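PDB 6O35: de novo designed WSHC8 from Synthetic construct, which assembles into a computationally designed octameric helical bundle that forms a pore. Local coordinates for the interface of chains A and B. Sequence-based numbering; all coordinates share one arbitrary frame. Chains: chain A/B, de novo designed WSHC8.

The interface of chains A and B. Residues chain A 74, 77-78; chain B 75-76, 79.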
# COMPACT_ATOMS: atom_id res chain seq x y z
N LEU A 74 0.72 15.45 2.38
CA LEU A 74 0.50 14.48 1.32
C LEU A 74 -0.44 13.38 1.77
O LEU A 74 -1.37 13.00 1.05
CB LEU A 74 1.84 13.89 0.86
CG LEU A 74 2.69 14.78 -0.05
CD1 LEU A 74 4.09 14.21 -0.19
CD2 LEU A 74 2.03 14.93 -1.42
N TRP A 77 -3.82 14.80 2.10
CA TRP A 77 -4.28 15.03 0.74
C TRP A 77 -4.70 13.71 0.09
O TRP A 77 -5.72 13.66 -0.61
CB TRP A 77 -3.17 15.70 -0.06
CG TRP A 77 -3.46 15.92 -1.51
CD1 TRP A 77 -4.68 15.87 -2.13
CD2 TRP A 77 -2.50 16.23 -2.53
NE1 TRP A 77 -4.53 16.12 -3.47
CE2 TRP A 77 -3.21 16.34 -3.75
CE3 TRP A 77 -1.12 16.41 -2.53
CZ2 TRP A 77 -2.57 16.64 -4.95
CZ3 TRP A 77 -0.49 16.70 -3.73
CH2 TRP A 77 -1.22 16.81 -4.92
N GLU A 78 -3.94 12.64 0.33
CA GLU A 78 -4.29 11.35 -0.24
C GLU A 78 -5.62 10.85 0.28
O GLU A 78 -6.46 10.35 -0.48
CB GLU A 78 -3.18 10.34 0.06
CG GLU A 78 -3.51 8.92 -0.35
N THR B 75 5.29 11.22 -4.75
CA THR B 75 4.04 11.01 -4.03
C THR B 75 2.94 11.93 -4.56
O THR B 75 1.82 11.48 -4.84
CB THR B 75 4.26 11.24 -2.53
OG1 THR B 75 5.26 10.33 -2.05
CG2 THR B 75 2.97 11.03 -1.76
N ALA B 76 3.23 13.22 -4.70
CA ALA B 76 2.25 14.14 -5.26
C ALA B 76 1.90 13.74 -6.69
O ALA B 76 0.75 13.90 -7.12
CB ALA B 76 2.79 15.57 -5.22
N ILE B 79 -0.58 10.91 -6.33
CA ILE B 79 -1.90 11.35 -5.89
C ILE B 79 -2.65 12.00 -7.04
O ILE B 79 -3.79 11.62 -7.35
CB ILE B 79 -1.77 12.32 -4.70
CG1 ILE B 79 -1.30 11.56 -3.45
CG2 ILE B 79 -3.09 13.03 -4.44
CD1 ILE B 79 -0.84 12.46 -2.32
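A methyl group laid on an indole is the core of this contact: CG2 of B:Ile79 sits over one face of A:Trp77, above both rings, in a CH-pi arrangement. The ring atom nearest to this methyl carbon is CE2, at 3.4 Å. CG2 stands 3.6 Å from the centroid of the five-membered ring. The two branches of B:Ile79 divide the work. While CG2 takes the indole, the longer arm carries CD1 up to the helix of chain A, 3.5 Å from the carbonyl O of A:Leu74, with the side-chain CB of A:Glu78 and CD2 of A:Leu74 about it. The isoleucine thus fits as a knob among A:Leu74, A:Trp77 and A:Glu78 of one helix, an example of how a branched side chain can interlock two packed helices.

Around this knob smaller groups complete the contact. The far rim of the indole meets a small residue, CZ3 of A:Trp77 lying 3.8 Å from CB of B:Ala76. A:Leu74 splits its two methyls, CD1 against CG2 of B:Thr75 at 3.7 Å and CD2 towards B:Ala76 and B:Ile79. In A:Trp77 CG lies anti to the backbone N (chi1 176°), which carries the indole out towards chain B. A chi2 of 16° then turns one face to B:Ile79. An alanine in place of A:Trp77 would probably leave CG2 of B:Ile79 without its aromatic platform and open a gap beside B:Ala76.

No polar pair bridges this patch, which holds by shape and apolar contact. It joins helix 55-101 of chain A to helix 55-100 of chain B, and, repeated between copies, it is likely to help set the spacing of neighbouring hairpins in the octamer.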